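Local coordinates for putative uncharacterized protein (Chaetomium thermophilum, PDB 5IJP) that probably senses cellular phosphate status by binding inositol polyphosphates such as inositol hexakisphosphate through the helical SPX domain of a Vtc4 protein, at residues Met1-Gln6 with His18-Asp23; Ala27-Ala32 with Lys146-Met151; Glu79-Ile84 with Glu172-Ser177. All coordinates share one frame; numbering follows the deposited sequence.

Contact 1 (Met1-Gln6 with His18-Asp23); sequences MKFGQQ and HYIDYD. With IHP (inositol hexakisphosphate), chain C.
Ile20 reaches Phe3 through its CD1 methyl, which lies near the plane of the ring at its rim, 4.2 Å from Phe3 CE2. After Asp21, at the N-cap position of helix 22-30, Tyr22 supplies the main aromatic surface. Its CG stands anti to the backbone N (chi1 -162°), and the ring beyond takes the edge of Phe3 on one face: Phe3 CD2 sits over the ring centre. The pair is a tilted edge-to-face stack, with centroids 4.8 Å apart and planes at 53°. This stack ties together the first two helices of the SPX domain, 3-9 and 22-30, beside the bound inositol hexakisphosphate. From Tyr22 the hydroxyl donates to IHP O43, 2.7 Å from OH and in the plane of the ring. Facing segment Met1-Gln6 grips the other two terminal oxygens of the same phosphate with main-chain amides, Gly4 N to O23 at 2.8 Å and Phe3 N to O33 at 3.3 Å, while Met1 N binds O32 of another phosphate at 2.8 Å. Amides at a helix start would also favour an anion electrostatically. An alanine in place of Tyr22 would probably leave the Phe3 edge without its aromatic partner and O43 without its hydroxyl donor. Asp23, next in line, swings OD1 to 4.0 Å from Gly4 CA, a van der Waals approach to a residue without a side chain.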
loop_
_atom_site.group_PDB
_atom_site.type_symbol
_atom_site.label_atom_id
_atom_site.label_comp_id
_atom_site.label_asym_id
_atom_site.label_seq_id
_atom_site.Cartn_x
_atom_site.Cartn_y
_atom_site.Cartn_z
ATOM N N MET A 1 -21.635 -2.174 -3.164
ATOM C CA MET A 1 -20.443 -2.007 -2.334
ATOM C C MET A 1 -20.448 -0.705 -1.518
ATOM O O MET A 1 -21.301 0.161 -1.734
ATOM C CB MET A 1 -19.163 -2.133 -3.182
ATOM C CG MET A 1 -18.525 -3.511 -3.118
ATOM S SD MET A 1 -17.845 -3.958 -1.493
ATOM C CE MET A 1 -16.329 -3.009 -1.493
ATOM N N LYS A 2 -19.495 -0.580 -0.572
ATOM C CA LYS A 2 -19.339 0.580 0.315
ATOM C C LYS A 2 -17.859 0.898 0.612
ATOM O O LYS A 2 -17.489 1.105 1.771
ATOM C CB LYS A 2 -20.181 0.417 1.613
ATOM C CG LYS A 2 -20.354 -1.020 2.134
ATOM C CD LYS A 2 -19.164 -1.536 2.942
ATOM C CE LYS A 2 -19.310 -2.999 3.281
ATOM N NZ LYS A 2 -18.094 -3.534 3.947
ATOM N N PHE A 3 -17.022 0.961 -0.448
ATOM C CA PHE A 3 -15.584 1.231 -0.336
ATOM C C PHE A 3 -15.247 2.643 0.162
ATOM O O PHE A 3 -14.284 2.796 0.917
ATOM C CB PHE A 3 -14.840 0.924 -1.649
ATOM C CG PHE A 3 -13.338 0.865 -1.480
ATOM C CD1 PHE A 3 -12.718 -0.294 -1.028
ATOM C CD2 PHE A 3 -12.547 1.977 -1.744
ATOM C CE1 PHE A 3 -11.333 -0.339 -0.843
ATOM C CE2 PHE A 3 -11.166 1.936 -1.545
ATOM C CZ PHE A 3 -10.569 0.776 -1.102
ATOM N N GLY A 4 -16.022 3.643 -0.268
ATOM C CA GLY A 4 -15.848 5.045 0.108
ATOM C C GLY A 4 -15.795 5.282 1.607
ATOM O O GLY A 4 -15.008 6.105 2.081
ATOM N N GLN A 5 -16.623 4.531 2.359
ATOM C CA GLN A 5 -16.700 4.576 3.818
ATOM C C GLN A 5 -15.719 3.570 4.442
ATOM O O GLN A 5 -15.205 3.827 5.532
ATOM C CB GLN A 5 -18.137 4.301 4.285
ATOM C CG GLN A 5 -18.463 4.889 5.651
ATOM C CD GLN A 5 -19.908 4.670 6.016
ATOM O OE1 GLN A 5 -20.311 3.578 6.430
ATOM N NE2 GLN A 5 -20.719 5.706 5.875
ATOM N N GLN A 6 -15.465 2.433 3.750
ATOM C CA GLN A 6 -14.545 1.370 4.183
ATOM C C GLN A 6 -13.100 1.869 4.263
ATOM O O GLN A 6 -12.411 1.578 5.244
ATOM C CB GLN A 6 -14.627 0.156 3.244
ATOM C CG GLN A 6 -15.361 -1.037 3.839
ATOM C CD GLN A 6 -15.154 -2.286 3.016
ATOM O OE1 GLN A 6 -15.695 -2.435 1.913
ATOM N NE2 GLN A 6 -14.375 -3.219 3.541
ATOM N N HIS A 18 -1.609 9.876 2.736
ATOM C CA HIS A 18 -1.082 9.135 1.587
ATOM C C HIS A 18 -2.030 8.067 1.001
ATOM O O HIS A 18 -1.626 7.339 0.089
ATOM C CB HIS A 18 0.280 8.525 1.942
ATOM C CG HIS A 18 1.274 9.545 2.398
ATOM N ND1 HIS A 18 1.371 9.912 3.728
ATOM C CD2 HIS A 18 2.155 10.277 1.678
ATOM C CE1 HIS A 18 2.318 10.832 3.779
ATOM N NE2 HIS A 18 2.819 11.086 2.569
ATOM N N TYR A 19 -3.287 8.005 1.480
ATOM C CA TYR A 19 -4.290 7.066 0.964
ATOM C C TYR A 19 -4.847 7.558 -0.381
ATOM O O TYR A 19 -4.621 8.713 -0.750
ATOM C CB TYR A 19 -5.433 6.878 1.977
ATOM C CG TYR A 19 -5.062 6.029 3.171
ATOM C CD1 TYR A 19 -5.195 4.644 3.134
ATOM C CD2 TYR A 19 -4.609 6.609 4.352
ATOM C CE1 TYR A 19 -4.866 3.855 4.236
ATOM C CE2 TYR A 19 -4.278 5.832 5.460
ATOM C CZ TYR A 19 -4.404 4.454 5.396
ATOM O OH TYR A 19 -4.077 3.682 6.485
ATOM N N ILE A 20 -5.575 6.684 -1.106
ATOM C CA ILE A 20 -6.193 7.011 -2.401
ATOM C C ILE A 20 -7.276 8.068 -2.224
ATOM O O ILE A 20 -8.063 7.989 -1.277
ATOM C CB ILE A 20 -6.812 5.788 -3.149
ATOM C CG1 ILE A 20 -6.387 4.426 -2.565
ATOM C CG2 ILE A 20 -6.545 5.858 -4.643
ATOM C CD1 ILE A 20 -7.426 3.818 -1.628
ATOM N N ASP A 21 -7.346 9.028 -3.158
ATOM C CA ASP A 21 -8.392 10.045 -3.154
ATOM C C ASP A 21 -9.550 9.456 -3.970
ATOM O O ASP A 21 -9.860 9.928 -5.067
ATOM C CB ASP A 21 -7.877 11.382 -3.728
ATOM C CG ASP A 21 -8.792 12.580 -3.529
ATOM O OD1 ASP A 21 -9.660 12.528 -2.626
ATOM O OD2 ASP A 21 -8.615 13.585 -4.249
ATOM N N TYR A 22 -10.143 8.369 -3.433
ATOM C CA TYR A 22 -11.237 7.596 -4.022
ATOM C C TYR A 22 -12.456 8.463 -4.318
ATOM O O TYR A 22 -13.021 8.355 -5.405
ATOM C CB TYR A 22 -11.604 6.408 -3.115
ATOM C CG TYR A 22 -12.409 5.330 -3.806
ATOM C CD1 TYR A 22 -11.782 4.317 -4.525
ATOM C CD2 TYR A 22 -13.797 5.300 -3.711
ATOM C CE1 TYR A 22 -12.518 3.315 -5.156
ATOM C CE2 TYR A 22 -14.544 4.303 -4.337
ATOM C CZ TYR A 22 -13.899 3.311 -5.057
ATOM O OH TYR A 22 -14.629 2.327 -5.676
ATOM N N ASP A 23 -12.838 9.336 -3.365
ATOM C CA ASP A 23 -13.968 10.257 -3.505
ATOM C C ASP A 23 -13.654 11.368 -4.511
ATOM O O ASP A 23 -14.554 11.817 -5.223
ATOM C CB ASP A 23 -14.365 10.842 -2.137
ATOM C CG ASP A 23 -14.944 9.844 -1.144
ATOM O OD1 ASP A 23 -14.879 8.622 -1.414
ATOM O OD2 ASP A 23 -15.451 10.284 -0.091
HETATM C C1 IHP C . -21.596 3.996 -6.106
HETATM C C2 IHP C . -21.507 2.825 -5.137
HETATM C C3 IHP C . -20.765 3.198 -3.860
HETATM C C4 IHP C . -21.357 4.442 -3.211
HETATM C C5 IHP C . -21.439 5.610 -4.184
HETATM C C6 IHP C . -22.202 5.226 -5.445
HETATM O O11 IHP C . -22.452 3.604 -7.200
HETATM P P1 IHP C . -22.283 3.827 -8.801
HETATM O O21 IHP C . -23.235 2.950 -9.546
HETATM O O31 IHP C . -22.535 5.317 -9.045
HETATM O O41 IHP C . -20.818 3.524 -9.130
HETATM O O12 IHP C . -20.786 1.755 -5.785
HETATM P P2 IHP C . -21.339 0.245 -6.081
HETATM O O22 IHP C . -21.943 0.289 -7.487
HETATM O O32 IHP C . -22.325 -0.191 -5.043
HETATM O O42 IHP C . -20.099 -0.652 -6.129
HETATM O O13 IHP C . -19.376 3.440 -4.174
HETATM P P3 IHP C . -18.058 2.594 -3.792
HETATM O O23 IHP C . -17.277 3.321 -2.755
HETATM O O33 IHP C . -18.513 1.207 -3.326
HETATM O O43 IHP C . -17.290 2.418 -5.099
HETATM O O14 IHP C . -20.512 4.826 -2.107
HETATM P P4 IHP C . -20.751 4.444 -0.515
HETATM O O24 IHP C . -19.357 4.190 0.066
HETATM O O34 IHP C . -21.470 5.553 0.179
HETATM O O44 IHP C . -21.526 3.119 -0.471
HETATM O O15 IHP C . -22.154 6.683 -3.536
HETATM P P5 IHP C . -21.699 8.136 -3.045
HETATM O O25 IHP C . -20.517 8.562 -3.927
HETATM O O35 IHP C . -21.184 7.958 -1.613
HETATM O O45 IHP C . -22.848 9.085 -3.129
HETATM O O16 IHP C . -22.109 6.324 -6.378
HETATM P P6 IHP C . -22.964 7.653 -6.621
HETATM O O26 IHP C . -24.051 7.700 -5.536
HETATM O O36 IHP C . -23.528 7.655 -8.004
HETATM O O46 IHP C . -22.002 8.819 -6.376
#

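Contact 2 (Ala27-Ala32 with Lys146-Met151); sequences ADLKRA and KKHDKM. With IHP (inositol hexakisphosphate), chain C.
Leu29 sits where the end of helix 22-30 packs on the C-terminal turns of the long helix 110-151, a junction between the N-terminal helices and the core bundle of the SPX domain. The close-packed half is built on its two methyls. CD2 meets the rim of the His148 imidazole near its plane, 3.5 Å from His148 CD2, with the two side chains crossing at about a right angle. The other methyl, CD1, lies 4.0 Å from Lys147 CD, and so touches the aliphatic part of a chain whose charged end is busy with the ligand. Leu29 CB completes the patch at 4.2 Å from Met151 SD. Around His148 the walls are aromatic: Phe58 lies nearly parallel to the imidazole, Trp50 almost perpendicular, and NE2 is hydrogen-bonded to Glu55.

Toward the ligand the contact becomes thinner and polar. Lys30 bends at chi2 (-86°), and farther along its chain NZ lies 3.8 Å from the Met151 CE methyl and donates to IHP O36 at 3.2 Å. Lys147 runs straight to CD, then bends at chi3 and chi4; its NZ binds IHP O41 at 2.8 Å and more weakly O43. The two ammonium groups stand 7.0 Å apart, and the phosphates they bind would be expected to offset any repulsion. Lys30 is exposed, whereas Leu29, Lys147 and His148 are buried. Rotation of the imidazole is further restrained on the side of its other nitrogen, where His148 ND1 donates to Asp149 OD1 almost straight (168°), the acceptor lying in the ring plane.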
loop_
_atom_site.group_PDB
_atom_site.type_symbol
_atom_site.label_atom_id
_atom_site.label_comp_id
_atom_site.label_asym_id
_atom_site.label_seq_id
_atom_site.Cartn_x
_atom_site.Cartn_y
_atom_site.Cartn_z
ATOM N N ALA A 27 -15.561 11.779 -8.200
ATOM C CA ALA A 27 -16.145 13.076 -8.546
ATOM C C ALA A 27 -15.650 13.559 -9.913
ATOM O O ALA A 27 -16.398 14.222 -10.633
ATOM C CB ALA A 27 -15.808 14.101 -7.475
ATOM N N ASP A 28 -14.394 13.212 -10.267
ATOM C CA ASP A 28 -13.748 13.555 -11.538
ATOM C C ASP A 28 -14.416 12.836 -12.719
ATOM O O ASP A 28 -14.452 13.383 -13.823
ATOM C CB ASP A 28 -12.248 13.221 -11.480
ATOM C CG ASP A 28 -11.436 13.856 -12.589
ATOM O OD1 ASP A 28 -11.073 15.044 -12.452
ATOM O OD2 ASP A 28 -11.154 13.162 -13.590
ATOM N N LEU A 29 -14.950 11.620 -12.475
ATOM C CA LEU A 29 -15.647 10.794 -13.469
ATOM C C LEU A 29 -17.002 11.390 -13.855
ATOM O O LEU A 29 -17.480 11.159 -14.967
ATOM C CB LEU A 29 -15.838 9.359 -12.946
ATOM C CG LEU A 29 -14.580 8.502 -12.793
ATOM C CD1 LEU A 29 -14.854 7.287 -11.931
ATOM C CD2 LEU A 29 -14.038 8.075 -14.139
ATOM N N LYS A 30 -17.619 12.143 -12.927
ATOM C CA LYS A 30 -18.912 12.806 -13.115
ATOM C C LYS A 30 -18.743 14.139 -13.861
ATOM O O LYS A 30 -19.721 14.666 -14.397
ATOM C CB LYS A 30 -19.604 13.039 -11.754
ATOM C CG LYS A 30 -19.805 11.785 -10.896
ATOM C CD LYS A 30 -21.091 11.032 -11.228
ATOM C CE LYS A 30 -21.233 9.780 -10.399
ATOM N NZ LYS A 30 -22.467 9.030 -10.745
ATOM N N ARG A 31 -17.504 14.677 -13.896
ATOM C CA ARG A 31 -17.166 15.949 -14.538
ATOM C C ARG A 31 -16.788 15.801 -16.026
ATOM O O ARG A 31 -15.680 16.166 -16.432
ATOM C CB ARG A 31 -16.077 16.694 -13.740
ATOM C CG ARG A 31 -16.584 17.342 -12.456
ATOM C CD ARG A 31 -15.474 18.030 -11.681
ATOM N NE ARG A 31 -14.642 17.078 -10.942
ATOM C CZ ARG A 31 -13.663 17.422 -10.110
ATOM N NH1 ARG A 31 -13.381 18.701 -9.895
ATOM N NH2 ARG A 31 -12.961 16.488 -9.481
ATOM N N ALA A 32 -17.728 15.278 -16.837
ATOM C CA ALA A 32 -17.551 15.110 -18.283
ATOM C C ALA A 32 -17.814 16.448 -18.985
ATOM O O ALA A 32 -18.712 17.186 -18.571
ATOM C CB ALA A 32 -18.497 14.041 -18.804
ATOM N N LYS A 146 -12.112 0.094 -12.635
ATOM C CA LYS A 146 -13.276 -0.647 -13.133
ATOM C C LYS A 146 -14.514 0.260 -13.177
ATOM O O LYS A 146 -15.367 0.078 -14.048
ATOM C CB LYS A 146 -13.549 -1.906 -12.298
ATOM C CG LYS A 146 -14.166 -3.030 -13.122
ATOM C CD LYS A 146 -15.013 -3.972 -12.287
ATOM C CE LYS A 146 -15.709 -4.988 -13.159
ATOM N NZ LYS A 146 -16.748 -5.739 -12.411
ATOM N N LYS A 147 -14.593 1.245 -12.251
ATOM C CA LYS A 147 -15.672 2.236 -12.175
ATOM C C LYS A 147 -15.594 3.161 -13.396
ATOM O O LYS A 147 -16.632 3.533 -13.943
ATOM C CB LYS A 147 -15.565 3.050 -10.874
ATOM C CG LYS A 147 -16.822 3.846 -10.522
ATOM C CD LYS A 147 -16.590 4.794 -9.345
ATOM C CE LYS A 147 -16.955 4.201 -8.001
ATOM N NZ LYS A 147 -18.427 4.169 -7.786
ATOM N N HIS A 148 -14.358 3.510 -13.824
ATOM C CA HIS A 148 -14.067 4.344 -14.993
ATOM C C HIS A 148 -14.519 3.626 -16.271
ATOM O O HIS A 148 -15.187 4.233 -17.107
ATOM C CB HIS A 148 -12.561 4.684 -15.044
ATOM C CG HIS A 148 -12.111 5.333 -16.318
ATOM N ND1 HIS A 148 -11.619 4.586 -17.372
ATOM C CD2 HIS A 148 -12.086 6.641 -16.663
ATOM C CE1 HIS A 148 -11.326 5.458 -18.322
ATOM N NE2 HIS A 148 -11.583 6.706 -17.938
ATOM N N ASP A 149 -14.177 2.327 -16.398
ATOM C CA ASP A 149 -14.526 1.470 -17.535
ATOM C C ASP A 149 -16.036 1.225 -17.654
ATOM O O ASP A 149 -16.531 1.015 -18.762
ATOM C CB ASP A 149 -13.767 0.132 -17.449
ATOM C CG ASP A 149 -12.250 0.227 -17.537
ATOM O OD1 ASP A 149 -11.712 1.356 -17.442
ATOM O OD2 ASP A 149 -11.600 -0.827 -17.700
ATOM N N LYS A 150 -16.758 1.255 -16.515
ATOM C CA LYS A 150 -18.206 1.042 -16.448
ATOM C C LYS A 150 -19.019 2.320 -16.681
ATOM O O LYS A 150 -20.064 2.254 -17.328
ATOM C CB LYS A 150 -18.601 0.386 -15.115
ATOM C CG LYS A 150 -18.391 -1.128 -15.084
ATOM C CD LYS A 150 -18.602 -1.725 -13.687
ATOM C CE LYS A 150 -20.045 -2.043 -13.353
ATOM N NZ LYS A 150 -20.540 -3.239 -14.086
ATOM N N MET A 151 -18.556 3.470 -16.148
ATOM C CA MET A 151 -19.247 4.759 -16.271
ATOM C C MET A 151 -19.029 5.450 -17.618
ATOM O O MET A 151 -20.001 5.856 -18.257
ATOM C CB MET A 151 -18.843 5.715 -15.134
ATOM C CG MET A 151 -19.516 5.427 -13.816
ATOM S SD MET A 151 -19.068 6.675 -12.585
ATOM C CE MET A 151 -20.049 6.137 -11.219
HETATM C C1 IHP C . -21.596 3.996 -6.106
HETATM C C2 IHP C . -21.507 2.825 -5.137
HETATM C C3 IHP C . -20.765 3.198 -3.860
HETATM C C4 IHP C . -21.357 4.442 -3.211
HETATM C C5 IHP C . -21.439 5.610 -4.184
HETATM C C6 IHP C . -22.202 5.226 -5.445
HETATM O O11 IHP C . -22.452 3.604 -7.200
HETATM P P1 IHP C . -22.283 3.827 -8.801
HETATM O O21 IHP C . -23.235 2.950 -9.546
HETATM O O31 IHP C . -22.535 5.317 -9.045
HETATM O O41 IHP C . -20.818 3.524 -9.130
HETATM O O12 IHP C . -20.786 1.755 -5.785
HETATM P P2 IHP C . -21.339 0.245 -6.081
HETATM O O22 IHP C . -21.943 0.289 -7.487
HETATM O O32 IHP C . -22.325 -0.191 -5.043
HETATM O O42 IHP C . -20.099 -0.652 -6.129
HETATM O O13 IHP C . -19.376 3.440 -4.174
HETATM P P3 IHP C . -18.058 2.594 -3.792
HETATM O O23 IHP C . -17.277 3.321 -2.755
HETATM O O33 IHP C . -18.513 1.207 -3.326
HETATM O O43 IHP C . -17.290 2.418 -5.099
HETATM O O14 IHP C . -20.512 4.826 -2.107
HETATM P P4 IHP C . -20.751 4.444 -0.515
HETATM O O24 IHP C . -19.357 4.190 0.066
HETATM O O34 IHP C . -21.470 5.553 0.179
HETATM O O44 IHP C . -21.526 3.119 -0.471
HETATM O O15 IHP C . -22.154 6.683 -3.536
HETATM P P5 IHP C . -21.699 8.136 -3.045
HETATM O O25 IHP C . -20.517 8.562 -3.927
HETATM O O35 IHP C . -21.184 7.958 -1.613
HETATM O O45 IHP C . -22.848 9.085 -3.129
HETATM O O16 IHP C . -22.109 6.324 -6.378
HETATM P P6 IHP C . -22.964 7.653 -6.621
HETATM O O26 IHP C . -24.051 7.700 -5.536
HETATM O O36 IHP C . -23.528 7.655 -8.004
HETATM O O46 IHP C . -22.002 8.819 -6.376
#

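Contact 3 (Glu79-Ile84 with Glu172-Ser177); sequences EISRRI and ENYDAS
Asn173 O accepts two hydrogen bonds from Ser177, the residue on which Ile84 packs. Ser177 OG comes to 2.8 Å from Asn173 O and Ser177 N to 3.3 Å from it, the two donors approaching from opposite faces of the carbonyl plane. The serine OG lies anti to its own carbonyl carbon (chi1 -59°), which turns it back over the preceding helical turn. On the side facing helix 52-97, Ser177 CB meets Ile84 CD1 at 3.8 Å, and Ile84 CD1 and CG2 also lie beside the Ser177 carbonyl oxygen.

A turn before Ile84, the Ser81 hydroxyl is likewise used within its own helix: its OG is hydrogen-bonded to Ala77 O, and it rests at the edge of the Tyr174 ring, in plane, 3.4 Å from Tyr174 CD1. Ser81 OG and Ser177 OG are 4.1 Å apart and form no bond. Farther along the same ring edge, Ile80 CG2 lies 3.7 Å from Tyr174 CE1, while the isoleucine CD1 methyl approaches the phenol oxygen.

The two helical segments cross at 43°, their axes 9.8 Å apart at closest, joining helix 52-97 of the core to helix 171-190 near the C-terminus of the SPX domain. Helix 110-151 completes the packing: Tyr174 touches Val127 and Leu130, Ile80 touches Ile123, and Arg83 forms salt bridges with Asp122 and Asp126.

Across the interface itself there is no hydrogen bond. Both serines spend their hydroxyls on carbonyls of their own helices, so adhesion between the segments rests on the fit of isoleucine methyls, the tyrosine edge and small serine side chains.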
loop_
_atom_site.group_PDB
_atom_site.type_symbol
_atom_site.label_atom_id
_atom_site.label_comp_id
_atom_site.label_asym_id
_atom_site.label_seq_id
_atom_site.Cartn_x
_atom_site.Cartn_y
_atom_site.Cartn_z
ATOM N N GLU A 79 12.386 1.579 5.943
ATOM C CA GLU A 79 12.571 1.861 7.369
ATOM C C GLU A 79 12.436 0.558 8.158
ATOM O O GLU A 79 13.178 0.351 9.117
ATOM C CB GLU A 79 11.556 2.903 7.862
ATOM C CG GLU A 79 12.001 4.337 7.625
ATOM C CD GLU A 79 10.935 5.414 7.724
ATOM O OE1 GLU A 79 9.734 5.074 7.842
ATOM O OE2 GLU A 79 11.303 6.609 7.657
ATOM N N ILE A 80 11.512 -0.330 7.721
ATOM C CA ILE A 80 11.274 -1.656 8.302
ATOM C C ILE A 80 12.495 -2.555 8.030
ATOM O O ILE A 80 12.957 -3.234 8.947
ATOM C CB ILE A 80 9.920 -2.259 7.810
ATOM C CG1 ILE A 80 8.725 -1.544 8.486
ATOM C CG2 ILE A 80 9.843 -3.774 8.049
ATOM C CD1 ILE A 80 7.380 -1.630 7.733
ATOM N N SER A 81 13.040 -2.514 6.789
ATOM C CA SER A 81 14.231 -3.269 6.373
ATOM C C SER A 81 15.454 -2.857 7.202
ATOM O O SER A 81 16.278 -3.709 7.540
ATOM C CB SER A 81 14.509 -3.064 4.887
ATOM O OG SER A 81 13.483 -3.631 4.088
ATOM N N ARG A 82 15.545 -1.553 7.544
ATOM C CA ARG A 82 16.596 -0.973 8.382
ATOM C C ARG A 82 16.391 -1.448 9.830
ATOM O O ARG A 82 17.367 -1.797 10.494
ATOM C CB ARG A 82 16.557 0.564 8.291
ATOM C CG ARG A 82 17.672 1.282 9.054
ATOM C CD ARG A 82 17.302 2.721 9.372
ATOM N NE ARG A 82 16.203 2.810 10.337
ATOM C CZ ARG A 82 15.438 3.883 10.514
ATOM N NH1 ARG A 82 14.462 3.869 11.411
ATOM N NH2 ARG A 82 15.642 4.979 9.793
ATOM N N ARG A 83 15.119 -1.480 10.299
ATOM C CA ARG A 83 14.728 -1.939 11.638
ATOM C C ARG A 83 15.024 -3.428 11.825
ATOM O O ARG A 83 15.402 -3.832 12.925
ATOM C CB ARG A 83 13.245 -1.653 11.914
ATOM C CG ARG A 83 12.968 -0.235 12.399
ATOM C CD ARG A 83 11.531 -0.067 12.858
ATOM N NE ARG A 83 11.307 -0.656 14.181
ATOM C CZ ARG A 83 10.117 -0.769 14.762
ATOM N NH1 ARG A 83 9.023 -0.340 14.144
ATOM N NH2 ARG A 83 10.011 -1.315 15.966
ATOM N N ILE A 84 14.857 -4.236 10.755
ATOM C CA ILE A 84 15.140 -5.675 10.758
ATOM C C ILE A 84 16.658 -5.889 10.853
ATOM O O ILE A 84 17.100 -6.679 11.683
ATOM C CB ILE A 84 14.482 -6.408 9.544
ATOM C CG1 ILE A 84 12.946 -6.473 9.710
ATOM C CG2 ILE A 84 15.064 -7.825 9.339
ATOM C CD1 ILE A 84 12.146 -6.736 8.429
ATOM N N GLU A 172 12.035 -7.290 -3.570
ATOM C CA GLU A 172 12.754 -8.567 -3.484
ATOM C C GLU A 172 13.567 -8.669 -2.183
ATOM O O GLU A 172 13.539 -9.713 -1.529
ATOM C CB GLU A 172 13.654 -8.772 -4.714
ATOM C CG GLU A 172 14.073 -10.217 -4.933
ATOM C CD GLU A 172 15.187 -10.403 -5.942
ATOM O OE1 GLU A 172 14.902 -10.897 -7.057
ATOM O OE2 GLU A 172 16.348 -10.061 -5.618
ATOM N N ASN A 173 14.269 -7.582 -1.812
ATOM C CA ASN A 173 15.089 -7.505 -0.600
ATOM C C ASN A 173 14.230 -7.363 0.660
ATOM O O ASN A 173 14.626 -7.846 1.722
ATOM C CB ASN A 173 16.105 -6.362 -0.698
ATOM C CG ASN A 173 17.004 -6.435 -1.911
ATOM O OD1 ASN A 173 16.799 -5.734 -2.909
ATOM N ND2 ASN A 173 18.020 -7.286 -1.855
ATOM N N TYR A 174 13.060 -6.701 0.540
ATOM C CA TYR A 174 12.113 -6.484 1.636
ATOM C C TYR A 174 11.419 -7.782 2.046
ATOM O O TYR A 174 11.285 -8.036 3.242
ATOM C CB TYR A 174 11.084 -5.388 1.282
ATOM C CG TYR A 174 9.996 -5.204 2.319
ATOM C CD1 TYR A 174 10.247 -4.532 3.512
ATOM C CD2 TYR A 174 8.712 -5.699 2.106
ATOM C CE1 TYR A 174 9.252 -4.372 4.475
ATOM C CE2 TYR A 174 7.711 -5.548 3.065
ATOM C CZ TYR A 174 7.984 -4.880 4.246
ATOM O OH TYR A 174 7.000 -4.725 5.192
ATOM N N ASP A 175 10.966 -8.591 1.060
ATOM C CA ASP A 175 10.293 -9.871 1.301
ATOM C C ASP A 175 11.201 -10.857 2.036
ATOM O O ASP A 175 10.728 -11.563 2.926
ATOM C CB ASP A 175 9.758 -10.477 -0.009
ATOM C CG ASP A 175 8.560 -9.759 -0.611
ATOM O OD1 ASP A 175 7.714 -9.253 0.162
ATOM O OD2 ASP A 175 8.444 -9.744 -1.854
ATOM N N ALA A 176 12.508 -10.866 1.695
ATOM C CA ALA A 176 13.528 -11.704 2.328
ATOM C C ALA A 176 13.764 -11.268 3.779
ATOM O O ALA A 176 13.995 -12.119 4.639
ATOM C CB ALA A 176 14.828 -11.630 1.542
ATOM N N SER A 177 13.684 -9.943 4.046
ATOM C CA SER A 177 13.845 -9.346 5.375
ATOM C C SER A 177 12.686 -9.745 6.299
ATOM O O SER A 177 12.919 -10.009 7.479
ATOM C CB SER A 177 13.945 -7.826 5.273
ATOM O OG SER A 177 15.041 -7.425 4.468
#

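How the contacts relate
Contacts 1 and 2 share helix 22-30 and the same bound inositol hexakisphosphate. Their centres are 15 Å apart, and they meet where Tyr22 OH lies 3.8 Å from Lys147 CE. Contact 1 brings main-chain amides and a hydroxyl to the ligand, contact 2 lysine ammonium groups, and Lys26, between the two segments of helix 22-30, adds another. Contact 3 lies on the opposite side of the chain's centre, its centre 28 Å from that of contact 1 and 38 Å from that of contact 2, and holds none of the pocket residues. Helix 110-151, which carries Lys147 in contact 2, also packs against Ile80 and Tyr174 of contact 3, so one long helix spans both ends.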